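Local atomic coordinates of galactokinase (Bifidobacterium longum subsp. infantis, PDB entry 6TEP), a protein that probably transfers a phosphate from ATP to galactose and binds galactose, ADP and magnesium. Residues H62-A67 and S131-G136; S104-G109 and A144-T149; V76-G81 and F125-V130. One frame throughout, in Å; residues are numbered along the deposited sequence.

How the contacts relate
From the N terminus, strand 54-70 supplies the first half of contact 1, and its pairing with residues 131-136 closes the widest of the three loops, with 63 residues between the segments. Inside that loop contact 3 is nested, closed when segment 76-81 is met by segment 125-130 on the strand that runs on into contact 1. Contact 2 crosses both: residues 104-109 lie within their loops, whereas residues 144-149 follow on the helix after the phosphate-binding loop. Together the three tie neighbouring strands of one mixed sheet to the helix pair 105-116 and 141-156, with F129 of contact 3 packed against T149 of contact 2 and I66 of contact 1. All three touch ADP.

Contact 1 (H62-A67 and S131-G136). With ADP (adenosine-5'-diphosphate), chain H.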
loop_
_atom_site.group_PDB
_atom_site.type_symbol
_atom_site.label_atom_id
_atom_site.label_comp_id
_atom_site.label_asym_id
_atom_site.label_seq_id
_atom_site.Cartn_x
_atom_site.Cartn_y
_atom_site.Cartn_z
ATOM N N HIS A 62 -3.430 -6.896 9.595
ATOM C CA HIS A 62 -2.656 -8.003 8.946
ATOM C C HIS A 62 -1.198 -7.569 8.797
ATOM O O HIS A 62 -0.969 -6.555 8.170
ATOM C CB HIS A 62 -3.249 -8.361 7.589
ATOM C CG HIS A 62 -4.663 -8.798 7.694
ATOM N ND1 HIS A 62 -5.696 -7.842 7.922
ATOM C CD2 HIS A 62 -5.256 -10.013 7.569
ATOM C CE1 HIS A 62 -6.838 -8.510 7.976
ATOM N NE2 HIS A 62 -6.623 -9.798 7.730
ATOM N N ARG A 63 -0.263 -8.383 9.300
ATOM C CA ARG A 63 1.157 -8.030 9.346
ATOM C C ARG A 63 1.975 -9.195 8.787
ATOM O O ARG A 63 1.532 -10.364 8.817
ATOM C CB ARG A 63 1.566 -7.622 10.746
ATOM C CG ARG A 63 0.813 -6.385 11.244
ATOM C CD ARG A 63 0.885 -6.255 12.746
ATOM N NE ARG A 63 2.122 -5.794 13.346
ATOM C CZ ARG A 63 2.518 -4.527 13.367
ATOM N NH1 ARG A 63 1.816 -3.580 12.760
ATOM N NH2 ARG A 63 3.652 -4.216 13.946
ATOM N N THR A 64 3.120 -8.802 8.263
ATOM C CA THR A 64 4.245 -9.704 7.973
ATOM C C THR A 64 5.206 -9.668 9.174
ATOM O O THR A 64 5.706 -8.568 9.553
ATOM C CB THR A 64 4.899 -9.317 6.651
ATOM O OG1 THR A 64 3.960 -9.571 5.624
ATOM C CG2 THR A 64 6.185 -10.092 6.422
ATOM N N PHE A 65 5.536 -10.835 9.710
ATOM C CA PHE A 65 6.462 -11.019 10.845
ATOM C C PHE A 65 7.780 -11.565 10.337
ATOM O O PHE A 65 7.786 -12.437 9.458
ATOM C CB PHE A 65 5.879 -11.984 11.886
ATOM C CG PHE A 65 4.656 -11.430 12.552
ATOM C CD1 PHE A 65 3.443 -11.474 11.879
ATOM C CD2 PHE A 65 4.732 -10.885 13.824
ATOM C CE1 PHE A 65 2.335 -10.912 12.499
ATOM C CE2 PHE A 65 3.594 -10.353 14.441
ATOM C CZ PHE A 65 2.408 -10.361 13.756
ATOM N N ILE A 66 8.863 -10.840 10.694
ATOM C CA ILE A 66 10.223 -11.242 10.284
ATOM C C ILE A 66 10.970 -11.605 11.553
ATOM O O ILE A 66 11.197 -10.736 12.404
ATOM C CB ILE A 66 10.967 -10.197 9.425
ATOM C CG1 ILE A 66 12.317 -10.738 8.855
ATOM C CG2 ILE A 66 11.135 -8.885 10.169
ATOM C CD1 ILE A 66 13.068 -9.701 8.094
ATOM N N ALA A 67 11.484 -12.822 11.576
ATOM C CA ALA A 67 12.481 -13.210 12.606
ATOM C C ALA A 67 13.839 -13.004 11.958
ATOM O O ALA A 67 14.034 -13.550 10.854
ATOM C CB ALA A 67 12.222 -14.640 13.080
ATOM N N SER A 131 3.457 -14.428 7.315
ATOM C CA SER A 131 2.525 -13.331 7.029
ATOM C C SER A 131 1.073 -13.783 6.975
ATOM O O SER A 131 0.753 -14.958 6.676
ATOM C CB SER A 131 2.935 -12.694 5.756
ATOM O OG SER A 131 2.182 -11.520 5.555
ATOM N N CYS A 132 0.180 -12.836 7.269
ATOM C CA CYS A 132 -1.243 -13.024 6.907
ATOM C C CYS A 132 -1.672 -11.935 5.919
ATOM O O CYS A 132 -2.890 -11.787 5.697
ATOM C CB CYS A 132 -2.125 -13.005 8.131
ATOM S SG CYS A 132 -1.976 -11.479 9.062
ATOM N N VAL A 133 -0.749 -11.153 5.385
ATOM C CA VAL A 133 -1.031 -10.268 4.229
ATOM C C VAL A 133 -1.035 -11.087 2.959
ATOM O O VAL A 133 -0.003 -11.590 2.511
ATOM C CB VAL A 133 -0.055 -9.095 4.097
ATOM C CG1 VAL A 133 -0.543 -8.155 2.993
ATOM C CG2 VAL A 133 0.096 -8.407 5.428
ATOM N N PRO A 134 -2.186 -11.206 2.258
ATOM C CA PRO A 134 -2.207 -12.021 1.057
ATOM C C PRO A 134 -1.255 -11.446 -0.014
ATOM O O PRO A 134 -1.115 -10.215 -0.154
ATOM C CB PRO A 134 -3.670 -12.064 0.624
ATOM C CG PRO A 134 -4.440 -11.211 1.597
ATOM C CD PRO A 134 -3.463 -10.556 2.547
ATOM N N LEU A 135 -0.580 -12.335 -0.744
ATOM C CA LEU A 135 0.367 -11.975 -1.835
ATOM C C LEU A 135 -0.414 -11.582 -3.087
ATOM O O LEU A 135 -1.127 -12.400 -3.622
ATOM C CB LEU A 135 1.286 -13.173 -2.153
ATOM C CG LEU A 135 2.467 -13.418 -1.221
ATOM C CD1 LEU A 135 2.059 -13.822 0.192
ATOM C CD2 LEU A 135 3.369 -14.474 -1.856
ATOM N N GLY A 136 -0.079 -10.429 -3.660
ATOM C CA GLY A 136 -0.537 -10.050 -5.002
ATOM C C GLY A 136 -2.012 -9.683 -5.048
ATOM O O GLY A 136 -2.552 -9.612 -6.171
HETATM P PB ADP H . 1.145 -6.851 -3.374
HETATM O O1B ADP H . 0.880 -7.898 -2.309
HETATM O O2B ADP H . 2.075 -5.794 -2.884
HETATM O O3B ADP H . -0.157 -6.263 -3.943
HETATM P PA ADP H . 3.322 -7.399 -5.176
HETATM O O1A ADP H . 3.861 -5.994 -5.194
HETATM O O2A ADP H . 3.395 -8.073 -6.491
HETATM O O3A ADP H . 1.837 -7.503 -4.645
HETATM O "O5'" ADP H . 4.171 -8.173 -4.056
HETATM C "C5'" ADP H . 4.005 -9.591 -3.908
HETATM C "C4'" ADP H . 5.348 -10.246 -4.091
HETATM O "O4'" ADP H . 6.167 -9.939 -2.952
HETATM C "C3'" ADP H . 5.247 -11.766 -4.133
HETATM O "O3'" ADP H . 5.036 -12.218 -5.451
HETATM C "C2'" ADP H . 6.621 -12.175 -3.595
HETATM O "O2'" ADP H . 7.583 -12.000 -4.591
HETATM C "C1'" ADP H . 6.779 -11.129 -2.494
HETATM N N9 ADP H . 6.155 -11.517 -1.239
HETATM C C8 ADP H . 5.246 -10.773 -0.517
HETATM N N7 ADP H . 4.888 -11.351 0.603
HETATM C C5 ADP H . 5.668 -12.522 0.665
HETATM C C6 ADP H . 5.770 -13.569 1.606
HETATM N N6 ADP H . 5.077 -13.648 2.740
HETATM N N1 ADP H . 6.660 -14.571 1.345
HETATM C C2 ADP H . 7.362 -14.533 0.217
HETATM N N3 ADP H . 7.315 -13.633 -0.763
HETATM C C4 ADP H . 6.450 -12.624 -0.464
#
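H62, R63 and T64 meet S131, C132 and V133 where an antiparallel strand pairing runs out into the phosphate-binding loop of the GHMP kinase ATP-binding motif. T64 and S131 form the last, non-hydrogen-bonded pair, and just beyond it C132 N donates an almost straight bond (168°) to R63 O over 3.2 Å.

The H62 side chain follows the loop as it leaves the strand. Its CB lies 3.7 Å from C132 SG. CG is turned anti to the carbonyl carbon (chi1 -59°), which lays the ring beside C132. CD2 presents the ring edge, near its plane, to C132 O at 3.5 Å. Farther out, NE2 leaves the contact and is hydrogen-bonded to I7 O. The thiol of C132 stands obliquely to this ring and also takes a weak hydrogen bond from R63 N. R63 itself turns the other way, its guanidinium forming a salt bridge with E415.

On the nucleotide side, the hydroxyls of T64 and S131 approach tip to tip, with OG1 and OG 2.6 Å apart. S131 OG accepts from V133 N at 3.0 Å, forming an ST turn at the point where the chain leaves the strand. V133 CG2 then packs on H62 O at 3.5 Å. The loop next passes L135, whose CG lies over one face of the adenine, 3.7 Å from ADP N7, and reaches G136, an ADP-binding residue, whose backbone N donates to the beta-phosphate oxygen O1B of ADP over 3.0 Å at 151°.

Contact 2 (S104-G109 and A144-T149); sequences SAYPTG and AMTCST. With ADP (adenosine-5'-diphosphate), chain H.
M145 fills the tight part of this helix pair: its SD lies 4.0 Å from Y106 CB and 3.8 Å from P107 CD, so that the thioether sits against two successive residues of helix 105-116. Beside it T146 CG2 touches Y106 O at 3.7 Å and comes near the plane of the tyrosine ring at its edge. The short segments run nearly alongside each other, their axes 8.6 Å apart at a crossing angle of -26°. Both helices belong to the N-terminal GHMP kinase domain, and helix 141-156 follows directly on the phosphate-binding loop. Beyond these contacts the ends of Y106 and M145 leave the helix interface and turn to the nucleotide instead: Y106 CE2 comes to 3.6 Å from ADP O2', while the bend of M145 at chi3 (-76°) carries CE over a face of the adenine, 3.4 Å from ADP C5. At the other end T149 OG1 meets P107 CB at 3.7 Å and donates to M145 O, opposite the backbone N of T149 across the carbonyl plane. Replacing T149 with an alanine would remove this hydroxyl from M145 O and would probably open a gap beside P107 CB and its backbone, where OG1 and CG2 both pack.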
loop_
_atom_site.group_PDB
_atom_site.type_symbol
_atom_site.label_atom_id
_atom_site.label_comp_id
_atom_site.label_asym_id
_atom_site.label_seq_id
_atom_site.Cartn_x
_atom_site.Cartn_y
_atom_site.Cartn_z
ATOM N N SER A 104 13.118 -13.219 -2.809
ATOM C CA SER A 104 14.230 -12.841 -1.929
ATOM C C SER A 104 14.844 -11.493 -2.334
ATOM O O SER A 104 15.635 -10.929 -1.512
ATOM C CB SER A 104 15.347 -13.910 -1.889
ATOM O OG SER A 104 15.959 -14.029 -3.154
ATOM N N ALA A 105 14.541 -11.012 -3.543
ATOM C CA ALA A 105 15.005 -9.688 -3.985
ATOM C C ALA A 105 14.461 -8.611 -3.021
ATOM O O ALA A 105 15.142 -7.631 -2.803
ATOM C CB ALA A 105 14.571 -9.427 -5.397
ATOM N N TYR A 106 13.271 -8.780 -2.470
ATOM C CA TYR A 106 12.629 -7.729 -1.628
ATOM C C TYR A 106 13.399 -7.541 -0.335
ATOM O O TYR A 106 13.876 -6.423 -0.083
ATOM C CB TYR A 106 11.164 -8.040 -1.399
ATOM C CG TYR A 106 10.329 -7.905 -2.629
ATOM C CD1 TYR A 106 9.844 -6.676 -2.984
ATOM C CD2 TYR A 106 9.956 -8.979 -3.418
ATOM C CE1 TYR A 106 9.031 -6.492 -4.094
ATOM C CE2 TYR A 106 9.199 -8.804 -4.569
ATOM C CZ TYR A 106 8.635 -7.569 -4.865
ATOM O OH TYR A 106 7.908 -7.459 -6.025
ATOM N N PRO A 107 13.660 -8.599 0.477
ATOM C CA PRO A 107 14.467 -8.418 1.686
ATOM C C PRO A 107 15.962 -8.161 1.395
ATOM O O PRO A 107 16.571 -7.281 2.025
ATOM C CB PRO A 107 14.240 -9.696 2.516
ATOM C CG PRO A 107 13.787 -10.712 1.508
ATOM C CD PRO A 107 13.007 -9.929 0.449
ATOM N N THR A 108 16.547 -8.884 0.453
ATOM C CA THR A 108 17.983 -8.733 0.258
ATOM C C THR A 108 18.244 -7.305 -0.250
ATOM O O THR A 108 19.231 -6.684 0.221
ATOM C CB THR A 108 18.484 -9.783 -0.738
ATOM O OG1 THR A 108 18.047 -11.085 -0.315
ATOM C CG2 THR A 108 19.977 -9.720 -0.842
ATOM N N GLY A 109 17.353 -6.756 -1.086
ATOM C CA GLY A 109 17.545 -5.415 -1.713
ATOM C C GLY A 109 17.459 -4.326 -0.640
ATOM O O GLY A 109 18.062 -3.273 -0.811
ATOM N N ALA A 144 4.993 -4.665 3.259
ATOM C CA ALA A 144 5.045 -5.310 4.576
ATOM C C ALA A 144 6.385 -6.063 4.635
ATOM O O ALA A 144 6.999 -6.092 5.712
ATOM C CB ALA A 144 3.843 -6.210 4.759
ATOM N N MET A 145 6.772 -6.692 3.516
ATOM C CA MET A 145 8.057 -7.460 3.535
ATOM C C MET A 145 9.245 -6.481 3.605
ATOM O O MET A 145 10.130 -6.706 4.385
ATOM C CB MET A 145 8.154 -8.305 2.256
ATOM C CG MET A 145 9.422 -9.021 2.097
ATOM S SD MET A 145 9.311 -10.514 1.093
ATOM C CE MET A 145 8.544 -11.671 2.213
ATOM N N THR A 146 9.299 -5.474 2.755
ATOM C CA THR A 146 10.501 -4.582 2.701
ATOM C C THR A 146 10.569 -3.754 3.974
ATOM O O THR A 146 11.692 -3.510 4.472
ATOM C CB THR A 146 10.566 -3.709 1.465
ATOM O OG1 THR A 146 9.355 -2.936 1.409
ATOM C CG2 THR A 146 10.751 -4.526 0.201
ATOM N N CYS A 147 9.438 -3.255 4.468
ATOM C CA CYS A 147 9.462 -2.375 5.674
ATOM C C CYS A 147 9.812 -3.166 6.972
ATOM O O CYS A 147 10.554 -2.631 7.845
ATOM C CB CYS A 147 8.176 -1.543 5.786
ATOM S SG CYS A 147 7.995 -0.379 4.410
ATOM N N SER A 148 9.233 -4.381 7.158
ATOM C CA SER A 148 9.598 -5.219 8.299
ATOM C C SER A 148 11.121 -5.458 8.229
ATOM O O SER A 148 11.735 -5.378 9.265
ATOM C CB SER A 148 8.804 -6.487 8.281
ATOM O OG SER A 148 8.996 -7.322 7.135
ATOM N N THR A 149 11.664 -5.746 7.004
ATOM C CA THR A 149 13.113 -6.033 6.881
ATOM C C THR A 149 13.910 -4.770 7.242
ATOM O O THR A 149 14.850 -4.882 7.981
ATOM C CB THR A 149 13.499 -6.553 5.503
ATOM O OG1 THR A 149 12.660 -7.632 5.124
ATOM C CG2 THR A 149 14.942 -6.985 5.391
HETATM P PB ADP H . 1.145 -6.851 -3.374
HETATM O O1B ADP H . 0.880 -7.898 -2.309
HETATM O O2B ADP H . 2.075 -5.794 -2.884
HETATM O O3B ADP H . -0.157 -6.263 -3.943
HETATM P PA ADP H . 3.322 -7.399 -5.176
HETATM O O1A ADP H . 3.861 -5.994 -5.194
HETATM O O2A ADP H . 3.395 -8.073 -6.491
HETATM O O3A ADP H . 1.837 -7.503 -4.645
HETATM O "O5'" ADP H . 4.171 -8.173 -4.056
HETATM C "C5'" ADP H . 4.005 -9.591 -3.908
HETATM C "C4'" ADP H . 5.348 -10.246 -4.091
HETATM O "O4'" ADP H . 6.167 -9.939 -2.952
HETATM C "C3'" ADP H . 5.247 -11.766 -4.133
HETATM O "O3'" ADP H . 5.036 -12.218 -5.451
HETATM C "C2'" ADP H . 6.621 -12.175 -3.595
HETATM O "O2'" ADP H . 7.583 -12.000 -4.591
HETATM C "C1'" ADP H . 6.779 -11.129 -2.494
HETATM N N9 ADP H . 6.155 -11.517 -1.239
HETATM C C8 ADP H . 5.246 -10.773 -0.517
HETATM N N7 ADP H . 4.888 -11.351 0.603
HETATM C C5 ADP H . 5.668 -12.522 0.665
HETATM C C6 ADP H . 5.770 -13.569 1.606
HETATM N N6 ADP H . 5.077 -13.648 2.740
HETATM N N1 ADP H . 6.660 -14.571 1.345
HETATM C C2 ADP H . 7.362 -14.533 0.217
HETATM N N3 ADP H . 7.315 -13.633 -0.763
HETATM C C4 ADP H . 6.450 -12.624 -0.464
#

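Contact 3 (V76-G81 and F125-V130); sequences VRVVSG and FDAAFV. With ADP (adenosine-5'-diphosphate), chain H.
Two parallel strands of the mixed sheet in the N-terminal domain, 75-80 and 125-131, lie edge to edge here, joined in the chain through strand 86-91 and helix 105-116. V76 to S80 pair in order with F125 to F129. R77 N donates to F125 O and R77 O accepts from A127 N; V79 repeats the pattern with A127 O and F129 N, and G81 N closes the series on F129 O at 2.8 Å.

On the face carrying R77, D126, V79 and A128, the arginine grips the carboxylate side-on. NE reaches D126 OD1 at 2.8 Å and NH2 reaches D126 OD2 at 3.0 Å. Both oxygens lie close to the guanidinium plane, yet they are approached from above the carboxylate, the two planes standing 60° apart. D126 OD2 has a second salt bridge, to R71, so this carboxylate probably offsets two positive charges. Closer to the nucleotide, V79 CG1 packs on A128 CB at 3.7 Å, and V79 touches helix 12-27.

The face with V76, V78, F125, A127 and F129 is largely apolar. The F125 side chain takes the position between its backbone N and carbonyl carbon (chi1 64°), bringing the ring under V76, whose CG1 makes a CH-pi contact 3.6 Å from the ring centroid. F125 and F129 turn to helix 141-156.

At the strand end S80 OG donates to ADP N1 over 2.7 Å. A water that accepts from ADP N6 donates to S80 OG at 3.0 Å and, weakly, to F129 O, consistent with recognition of the adenine N1/N6 edge by S80, directly and through water. A mixed sheet packed on helices 105-116 and 141-156, with the ATP-binding loop following strand 125-131, is consistent with the ribosomal protein S5 domain 2-like fold of GHMP kinases.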
loop_
_atom_site.group_PDB
_atom_site.type_symbol
_atom_site.label_atom_id
_atom_site.label_comp_id
_atom_site.label_asym_id
_atom_site.label_seq_id
_atom_site.Cartn_x
_atom_site.Cartn_y
_atom_site.Cartn_z
ATOM N N VAL A 76 23.157 -13.429 2.765
ATOM C CA VAL A 76 21.715 -13.263 3.089
ATOM C C VAL A 76 20.958 -14.560 2.757
ATOM O O VAL A 76 20.802 -14.886 1.577
ATOM C CB VAL A 76 21.046 -12.029 2.448
ATOM C CG1 VAL A 76 19.624 -11.980 2.950
ATOM C CG2 VAL A 76 21.809 -10.715 2.693
ATOM N N ARG A 77 20.390 -15.159 3.793
ATOM C CA ARG A 77 19.503 -16.352 3.731
ATOM C C ARG A 77 18.097 -15.884 4.147
ATOM O O ARG A 77 17.968 -15.306 5.199
ATOM C CB ARG A 77 20.022 -17.493 4.607
ATOM C CG ARG A 77 21.369 -18.024 4.189
ATOM C CD ARG A 77 21.660 -19.262 4.881
ATOM N NE ARG A 77 21.855 -19.032 6.265
ATOM C CZ ARG A 77 22.034 -19.961 7.142
ATOM N NH1 ARG A 77 22.048 -21.210 6.749
ATOM N NH2 ARG A 77 22.135 -19.645 8.404
ATOM N N VAL A 78 17.107 -16.144 3.318
ATOM C CA VAL A 78 15.703 -15.875 3.723
ATOM C C VAL A 78 14.834 -17.094 3.454
ATOM O O VAL A 78 15.000 -17.739 2.442
ATOM C CB VAL A 78 15.148 -14.606 3.050
ATOM C CG1 VAL A 78 15.845 -13.389 3.549
ATOM C CG2 VAL A 78 15.202 -14.640 1.535
ATOM N N VAL A 79 13.814 -17.263 4.291
ATOM C CA VAL A 79 12.811 -18.308 4.047
ATOM C C VAL A 79 11.435 -17.704 4.389
ATOM O O VAL A 79 11.375 -16.750 5.242
ATOM C CB VAL A 79 13.137 -19.520 4.899
ATOM C CG1 VAL A 79 12.907 -19.255 6.362
ATOM C CG2 VAL A 79 12.393 -20.736 4.433
ATOM N N SER A 80 10.376 -18.264 3.834
ATOM C CA SER A 80 9.012 -17.747 4.062
ATOM C C SER A 80 8.087 -18.927 4.245
ATOM O O SER A 80 8.264 -19.949 3.568
ATOM C CB SER A 80 8.569 -16.889 2.915
ATOM O OG SER A 80 7.183 -16.702 2.877
ATOM N N GLY A 81 7.111 -18.729 5.115
ATOM C CA GLY A 81 6.069 -19.718 5.311
ATOM C C GLY A 81 5.307 -20.064 4.053
ATOM O O GLY A 81 4.599 -21.071 4.086
ATOM N N PHE A 125 22.517 -11.268 6.833
ATOM C CA PHE A 125 21.516 -11.649 7.829
ATOM C C PHE A 125 20.874 -12.952 7.361
ATOM O O PHE A 125 20.869 -13.266 6.141
ATOM C CB PHE A 125 20.467 -10.539 8.046
ATOM C CG PHE A 125 19.580 -10.164 6.879
ATOM C CD1 PHE A 125 19.955 -9.283 5.895
ATOM C CD2 PHE A 125 18.341 -10.773 6.730
ATOM C CE1 PHE A 125 19.118 -8.951 4.836
ATOM C CE2 PHE A 125 17.476 -10.425 5.696
ATOM C CZ PHE A 125 17.905 -9.560 4.692
ATOM N N ASP A 126 20.254 -13.592 8.342
ATOM C CA ASP A 126 19.274 -14.724 8.235
ATOM C C ASP A 126 17.902 -14.176 8.591
ATOM O O ASP A 126 17.796 -13.559 9.632
ATOM C CB ASP A 126 19.752 -15.854 9.131
ATOM C CG ASP A 126 21.072 -16.483 8.688
ATOM O OD1 ASP A 126 21.358 -16.533 7.469
ATOM O OD2 ASP A 126 21.810 -16.939 9.618
ATOM N N ALA A 127 16.899 -14.587 7.860
ATOM C CA ALA A 127 15.532 -14.204 8.242
ATOM C C ALA A 127 14.532 -15.294 7.858
ATOM O O ALA A 127 14.698 -15.994 6.798
ATOM C CB ALA A 127 15.143 -12.848 7.686
ATOM N N ALA A 128 13.478 -15.307 8.655
ATOM C CA ALA A 128 12.276 -16.141 8.387
ATOM C C ALA A 128 11.045 -15.219 8.421
ATOM O O ALA A 128 10.875 -14.467 9.394
ATOM C CB ALA A 128 12.117 -17.228 9.406
ATOM N N PHE A 129 10.202 -15.333 7.422
ATOM C CA PHE A 129 8.943 -14.549 7.316
ATOM C C PHE A 129 7.725 -15.474 7.473
ATOM O O PHE A 129 7.661 -16.540 6.830
ATOM C CB PHE A 129 8.823 -13.884 5.951
ATOM C CG PHE A 129 9.853 -12.831 5.689
ATOM C CD1 PHE A 129 9.598 -11.512 6.028
ATOM C CD2 PHE A 129 11.052 -13.194 5.106
ATOM C CE1 PHE A 129 10.587 -10.549 5.818
ATOM C CE2 PHE A 129 12.024 -12.244 4.905
ATOM C CZ PHE A 129 11.791 -10.927 5.236
ATOM N N VAL A 130 6.754 -14.960 8.256
ATOM C CA VAL A 130 5.389 -15.532 8.330
ATOM C C VAL A 130 4.445 -14.321 8.196
ATOM O O VAL A 130 4.702 -13.312 8.851
ATOM C CB VAL A 130 5.167 -16.246 9.656
ATOM C CG1 VAL A 130 3.732 -16.687 9.771
ATOM C CG2 VAL A 130 6.057 -17.500 9.816
HETATM P PB ADP H . 1.145 -6.851 -3.374
HETATM O O1B ADP H . 0.880 -7.898 -2.309
HETATM O O2B ADP H . 2.075 -5.794 -2.884
HETATM O O3B ADP H . -0.157 -6.263 -3.943
HETATM P PA ADP H . 3.322 -7.399 -5.176
HETATM O O1A ADP H . 3.861 -5.994 -5.194
HETATM O O2A ADP H . 3.395 -8.073 -6.491
HETATM O O3A ADP H . 1.837 -7.503 -4.645
HETATM O "O5'" ADP H . 4.171 -8.173 -4.056
HETATM C "C5'" ADP H . 4.005 -9.591 -3.908
HETATM C "C4'" ADP H . 5.348 -10.246 -4.091
HETATM O "O4'" ADP H . 6.167 -9.939 -2.952
HETATM C "C3'" ADP H . 5.247 -11.766 -4.133
HETATM O "O3'" ADP H . 5.036 -12.218 -5.451
HETATM C "C2'" ADP H . 6.621 -12.175 -3.595
HETATM O "O2'" ADP H . 7.583 -12.000 -4.591
HETATM C "C1'" ADP H . 6.779 -11.129 -2.494
HETATM N N9 ADP H . 6.155 -11.517 -1.239
HETATM C C8 ADP H . 5.246 -10.773 -0.517
HETATM N N7 ADP H . 4.888 -11.351 0.603
HETATM C C5 ADP H . 5.668 -12.522 0.665
HETATM C C6 ADP H . 5.770 -13.569 1.606
HETATM N N6 ADP H . 5.077 -13.648 2.740
HETATM N N1 ADP H . 6.660 -14.571 1.345
HETATM C C2 ADP H . 7.362 -14.533 0.217
HETATM N N3 ADP H . 7.315 -13.633 -0.763
HETATM C C4 ADP H . 6.450 -12.624 -0.464
HETATM O O HOH W 1 5.139 -15.745 4.844
#